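Local coordinates for N-terminal acetyltransferase-like protein (Chaetomium thermophilum, PDB 5NNP) that probably serves as the auxiliary, TPR-built scaffold subunit of an N-terminal acetyltransferase complex of the NatA type, at residues Asp127-Leu139 with Asn148-Gly160. Sequence-based numbering, arbitrary orientation.
Sequences DYAGYVQSRLNML and NWTALAIAYHLEG
V132 and L152 are the two knobs that lock helix 128-139 against helix 148-159. V132 drops into the hollow framed by L152, A155, Y156 and E159: its CG1, held anti to the backbone N (chi1 164°), comes within 3.6 Å of Y156 CE1, the two side chains crossing at about a right angle, while CG2 lies 3.7 Å from A155 CB. A branched valine suits this place because each methyl meets a different wall. L152 returns the favour among V132, R135, L136 and L139, a hole that a long, forked leucine can fill; its CD2 meets L139 CD2 at 3.7 Å, and the L152 and L136 side chains lie side by side. L139 uses its fork to serve two partners: CD2 turns to L152, while CD1 sits over the face of the indole, 3.3 Å from the centroid of the five-membered ring of W149 and only 8° off the normal, a CH-pi contact. W149 NE1 hydrogen-bonds to the carbonyl O of P143.

Small residues are consistent with the 8.7 Å between the axes of the two segments. A155 offers just a methyl, against which Y131 CD2 rests at 3.4 Å, and A151 turns its CB to one face of the R135 guanidinium. The long arginine chain, bent at chi2, packs its aliphatic part on L152 and A151 while NH1 of R135 hydrogen-bonds to Y131 OH at 3.1 Å. An alanine here is likely to leave that hydroxyl without this donor and to open a gap over A151.

No direct hydrogen bond joins the helices, but two waters bridge backbone carbonyls, Y128 with A155 and R135 with N148. Antiparallel neighbours crossing at -163°, with knobs-into-holes packing and alanines on the facing side, form a helical hairpin of the kind that builds TPR superhelices.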
loop_
_atom_site.group_PDB
_atom_site.type_symbol
_atom_site.label_atom_id
_atom_site.label_comp_id
_atom_site.label_asym_id
_atom_site.label_seq_id
_atom_site.Cartn_x
_atom_site.Cartn_y
_atom_site.Cartn_z
ATOM N N ASP A 127 -18.248 6.116 -10.213
ATOM C CA ASP A 127 -19.405 6.820 -10.779
ATOM C C ASP A 127 -20.058 7.623 -9.654
ATOM O O ASP A 127 -21.049 7.188 -9.053
ATOM C CB ASP A 127 -20.381 5.814 -11.409
ATOM C CG ASP A 127 -21.643 6.452 -11.956
ATOM O OD1 ASP A 127 -21.713 7.687 -12.121
ATOM O OD2 ASP A 127 -22.584 5.687 -12.229
ATOM N N TYR A 128 -19.479 8.784 -9.355
ATOM C CA TYR A 128 -19.862 9.564 -8.179
ATOM C C TYR A 128 -21.308 10.051 -8.203
ATOM O O TYR A 128 -22.026 9.936 -7.188
ATOM C CB TYR A 128 -18.934 10.770 -8.016
ATOM C CG TYR A 128 -17.470 10.417 -7.904
ATOM C CD1 TYR A 128 -16.979 9.721 -6.800
ATOM C CD2 TYR A 128 -16.570 10.784 -8.901
ATOM C CE1 TYR A 128 -15.644 9.400 -6.704
ATOM C CE2 TYR A 128 -15.228 10.466 -8.809
ATOM C CZ TYR A 128 -14.772 9.774 -7.714
ATOM O OH TYR A 128 -13.436 9.456 -7.637
ATOM N N ALA A 129 -21.725 10.606 -9.347
ATOM C CA ALA A 129 -23.094 11.121 -9.499
ATOM C C ALA A 129 -24.100 9.996 -9.319
ATOM O O ALA A 129 -25.110 10.157 -8.638
ATOM C CB ALA A 129 -23.284 11.794 -10.857
ATOM N N GLY A 130 -23.795 8.844 -9.915
ATOM C CA GLY A 130 -24.608 7.657 -9.740
ATOM C C GLY A 130 -24.712 7.225 -8.284
ATOM O O GLY A 130 -25.768 6.824 -7.823
ATOM N N TYR A 131 -23.610 7.330 -7.556
ATOM C CA TYR A 131 -23.512 6.796 -6.204
ATOM C C TYR A 131 -24.311 7.685 -5.279
ATOM O O TYR A 131 -24.992 7.218 -4.366
ATOM C CB TYR A 131 -22.043 6.721 -5.758
ATOM C CG TYR A 131 -21.828 6.035 -4.441
ATOM C CD1 TYR A 131 -22.351 4.778 -4.209
ATOM C CD2 TYR A 131 -21.084 6.630 -3.435
ATOM C CE1 TYR A 131 -22.158 4.135 -3.016
ATOM C CE2 TYR A 131 -20.880 5.990 -2.224
ATOM C CZ TYR A 131 -21.425 4.739 -2.025
ATOM O OH TYR A 131 -21.249 4.077 -0.834
ATOM N N VAL A 132 -24.224 8.981 -5.531
ATOM C CA VAL A 132 -25.020 9.935 -4.796
ATOM C C VAL A 132 -26.514 9.644 -4.960
ATOM O O VAL A 132 -27.244 9.522 -3.977
ATOM C CB VAL A 132 -24.725 11.370 -5.257
ATOM C CG1 VAL A 132 -25.824 12.337 -4.786
ATOM C CG2 VAL A 132 -23.358 11.802 -4.771
ATOM N N GLN A 133 -26.972 9.543 -6.198
ATOM C CA GLN A 133 -28.371 9.223 -6.437
ATOM C C GLN A 133 -28.793 7.945 -5.701
ATOM O O GLN A 133 -29.838 7.901 -5.040
ATOM C CB GLN A 133 -28.626 9.074 -7.932
ATOM C CG GLN A 133 -30.095 9.044 -8.300
ATOM C CD GLN A 133 -30.306 8.870 -9.794
ATOM O OE1 GLN A 133 -29.371 9.007 -10.585
ATOM N NE2 GLN A 133 -31.537 8.558 -10.184
ATOM N N SER A 134 -27.966 6.908 -5.806
ATOM C CA SER A 134 -28.247 5.647 -5.135
ATOM C C SER A 134 -28.425 5.807 -3.620
ATOM O O SER A 134 -29.386 5.307 -3.041
ATOM C CB SER A 134 -27.134 4.645 -5.420
ATOM O OG SER A 134 -27.288 4.116 -6.713
ATOM N N ARG A 135 -27.491 6.503 -2.987
ATOM C CA ARG A 135 -27.519 6.651 -1.542
ATOM C C ARG A 135 -28.683 7.500 -1.095
ATOM O O ARG A 135 -29.276 7.235 -0.044
ATOM C CB ARG A 135 -26.216 7.254 -1.034
ATOM C CG ARG A 135 -25.097 6.281 -1.102
ATOM C CD ARG A 135 -25.554 4.981 -0.478
ATOM N NE ARG A 135 -24.460 4.025 -0.465
ATOM C CZ ARG A 135 -24.425 2.934 0.289
ATOM N NH1 ARG A 135 -23.361 2.125 0.227
ATOM N NH2 ARG A 135 -25.445 2.656 1.099
ATOM N N LEU A 136 -29.000 8.522 -1.886
ATOM C CA LEU A 136 -30.150 9.376 -1.582
ATOM C C LEU A 136 -31.412 8.520 -1.581
ATOM O O LEU A 136 -32.274 8.635 -0.717
ATOM C CB LEU A 136 -30.268 10.519 -2.587
ATOM C CG LEU A 136 -31.378 11.551 -2.412
ATOM C CD1 LEU A 136 -31.388 12.082 -0.989
ATOM C CD2 LEU A 136 -31.155 12.683 -3.405
ATOM N N ASN A 137 -31.480 7.626 -2.552
ATOM C CA ASN A 137 -32.558 6.679 -2.647
ATOM C C ASN A 137 -32.610 5.729 -1.480
ATOM O O ASN A 137 -33.654 5.536 -0.874
ATOM C CB ASN A 137 -32.413 5.894 -3.925
ATOM C CG ASN A 137 -33.554 6.092 -4.819
ATOM O OD1 ASN A 137 -33.619 7.090 -5.532
ATOM N ND2 ASN A 137 -34.491 5.162 -4.792
ATOM N N MET A 138 -31.478 5.107 -1.187
ATOM C CA MET A 138 -31.412 4.188 -0.069
ATOM C C MET A 138 -31.777 4.901 1.236
ATOM O O MET A 138 -32.517 4.370 2.051
ATOM C CB MET A 138 -30.024 3.558 0.001
ATOM C CG MET A 138 -29.668 2.846 -1.290
ATOM S SD MET A 138 -28.035 2.083 -1.374
ATOM C CE MET A 138 -28.284 0.686 -0.263
ATOM N N LEU A 139 -31.279 6.116 1.415
ATOM C CA LEU A 139 -31.598 6.911 2.599
ATOM C C LEU A 139 -33.101 7.230 2.690
ATOM O O LEU A 139 -33.701 7.236 3.771
ATOM C CB LEU A 139 -30.775 8.201 2.588
ATOM C CG LEU A 139 -31.129 9.249 3.643
ATOM C CD1 LEU A 139 -30.924 8.713 5.057
ATOM C CD2 LEU A 139 -30.340 10.537 3.422
ATOM N N ASN A 148 -27.024 5.078 6.567
ATOM C CA ASN A 148 -27.483 5.630 5.302
ATOM C C ASN A 148 -27.296 7.131 5.204
ATOM O O ASN A 148 -27.199 7.636 4.098
ATOM C CB ASN A 148 -28.947 5.277 5.066
ATOM C CG ASN A 148 -29.157 3.788 4.929
ATOM O OD1 ASN A 148 -28.294 3.086 4.412
ATOM N ND2 ASN A 148 -30.301 3.296 5.397
ATOM N N TRP A 149 -27.236 7.844 6.335
ATOM C CA TRP A 149 -26.963 9.292 6.289
ATOM C C TRP A 149 -25.490 9.519 5.999
ATOM O O TRP A 149 -25.122 10.293 5.102
ATOM C CB TRP A 149 -27.353 9.995 7.584
ATOM C CG TRP A 149 -28.826 10.025 7.799
ATOM C CD1 TRP A 149 -29.584 9.043 8.360
ATOM C CD2 TRP A 149 -29.733 11.094 7.469
ATOM N NE1 TRP A 149 -30.896 9.418 8.387
ATOM C CE2 TRP A 149 -31.022 10.672 7.845
ATOM C CE3 TRP A 149 -29.582 12.363 6.878
ATOM C CZ2 TRP A 149 -32.159 11.467 7.653
ATOM C CZ3 TRP A 149 -30.708 13.149 6.684
ATOM C CH2 TRP A 149 -31.981 12.697 7.072
ATOM N N THR A 150 -24.656 8.827 6.770
ATOM C CA THR A 150 -23.203 8.874 6.606
ATOM C C THR A 150 -22.764 8.511 5.185
ATOM O O THR A 150 -21.933 9.197 4.597
ATOM C CB THR A 150 -22.528 7.934 7.593
ATOM O OG1 THR A 150 -22.923 8.314 8.905
ATOM C CG2 THR A 150 -20.994 7.992 7.465
ATOM N N ALA A 151 -23.346 7.441 4.644
ATOM C CA ALA A 151 -23.086 7.011 3.274
ATOM C C ALA A 151 -23.383 8.103 2.243
ATOM O O ALA A 151 -22.585 8.319 1.334
ATOM C CB ALA A 151 -23.894 5.762 2.957
ATOM N N LEU A 152 -24.524 8.790 2.387
ATOM C CA LEU A 152 -24.862 9.873 1.466
ATOM C C LEU A 152 -23.895 11.038 1.649
ATOM O O LEU A 152 -23.516 11.673 0.671
ATOM C CB LEU A 152 -26.309 10.360 1.641
ATOM C CG LEU A 152 -26.656 11.616 0.799
ATOM C CD1 LEU A 152 -26.530 11.381 -0.723
ATOM C CD2 LEU A 152 -28.007 12.220 1.145
ATOM N N ALA A 153 -23.479 11.309 2.883
ATOM C CA ALA A 153 -22.425 12.294 3.122
ATOM C C ALA A 153 -21.094 11.896 2.443
ATOM O O ALA A 153 -20.431 12.730 1.816
ATOM C CB ALA A 153 -22.221 12.490 4.595
ATOM N N ILE A 154 -20.726 10.617 2.545
ATOM C CA ILE A 154 -19.513 10.126 1.891
ATOM C C ILE A 154 -19.583 10.288 0.363
ATOM O O ILE A 154 -18.614 10.738 -0.262
ATOM C CB ILE A 154 -19.246 8.648 2.240
ATOM C CG1 ILE A 154 -18.818 8.517 3.702
ATOM C CG2 ILE A 154 -18.188 8.062 1.342
ATOM C CD1 ILE A 154 -19.157 7.185 4.308
ATOM N N ALA A 155 -20.725 9.947 -0.233
ATOM C CA ALA A 155 -20.886 10.056 -1.683
ATOM C C ALA A 155 -20.711 11.494 -2.138
ATOM O O ALA A 155 -20.043 11.765 -3.148
ATOM C CB ALA A 155 -22.228 9.542 -2.113
ATOM N N TYR A 156 -21.317 12.418 -1.393
ATOM C CA TYR A 156 -21.175 13.839 -1.699
ATOM C C TYR A 156 -19.718 14.278 -1.568
ATOM O O TYR A 156 -19.184 14.969 -2.432
ATOM C CB TYR A 156 -22.043 14.681 -0.768
ATOM C CG TYR A 156 -23.472 14.854 -1.205
ATOM C CD1 TYR A 156 -23.791 15.143 -2.524
ATOM C CD2 TYR A 156 -24.506 14.758 -0.289
ATOM C CE1 TYR A 156 -25.121 15.323 -2.913
ATOM C CE2 TYR A 156 -25.810 14.919 -0.663
ATOM C CZ TYR A 156 -26.121 15.201 -1.966
ATOM O OH TYR A 156 -27.443 15.352 -2.298
ATOM N N HIS A 157 -19.098 13.864 -0.466
ATOM C CA HIS A 157 -17.702 14.152 -0.152
ATOM C C HIS A 157 -16.742 13.697 -1.251
ATOM O O HIS A 157 -15.896 14.470 -1.714
ATOM C CB HIS A 157 -17.340 13.480 1.172
ATOM C CG HIS A 157 -16.002 13.880 1.705
ATOM N ND1 HIS A 157 -15.374 13.188 2.716
ATOM C CD2 HIS A 157 -15.170 14.888 1.360
ATOM C CE1 HIS A 157 -14.207 13.757 2.974
ATOM N NE2 HIS A 157 -14.058 14.788 2.166
ATOM N N LEU A 158 -16.882 12.444 -1.675
ATOM C CA LEU A 158 -16.003 11.899 -2.700
ATOM C C LEU A 158 -16.300 12.540 -4.051
ATOM O O LEU A 158 -15.438 12.546 -4.931
ATOM C CB LEU A 158 -16.142 10.380 -2.790
ATOM C CG LEU A 158 -15.678 9.577 -1.563
ATOM C CD1 LEU A 158 -15.843 8.070 -1.802
ATOM C CD2 LEU A 158 -14.231 9.926 -1.206
ATOM N N GLU A 159 -17.519 13.064 -4.212
ATOM C CA GLU A 159 -17.920 13.726 -5.453
ATOM C C GLU A 159 -17.316 15.110 -5.552
ATOM O O GLU A 159 -17.341 15.715 -6.616
ATOM C CB GLU A 159 -19.456 13.846 -5.563
ATOM C CG GLU A 159 -19.952 14.478 -6.877
ATOM C CD GLU A 159 -21.462 14.758 -6.907
ATOM O OE1 GLU A 159 -22.094 14.579 -7.976
ATOM O OE2 GLU A 159 -22.025 15.188 -5.879
ATOM N N GLY A 160 -16.814 15.631 -4.438
ATOM C CA GLY A 160 -16.306 16.998 -4.410
ATOM C C GLY A 160 -17.281 18.017 -3.834
ATOM O O GLY A 160 -16.944 19.186 -3.700
HETATM O O HOH W 1 -19.985 9.732 -4.889
HETATM O O HOH W 2 -27.505 6.098 1.825
#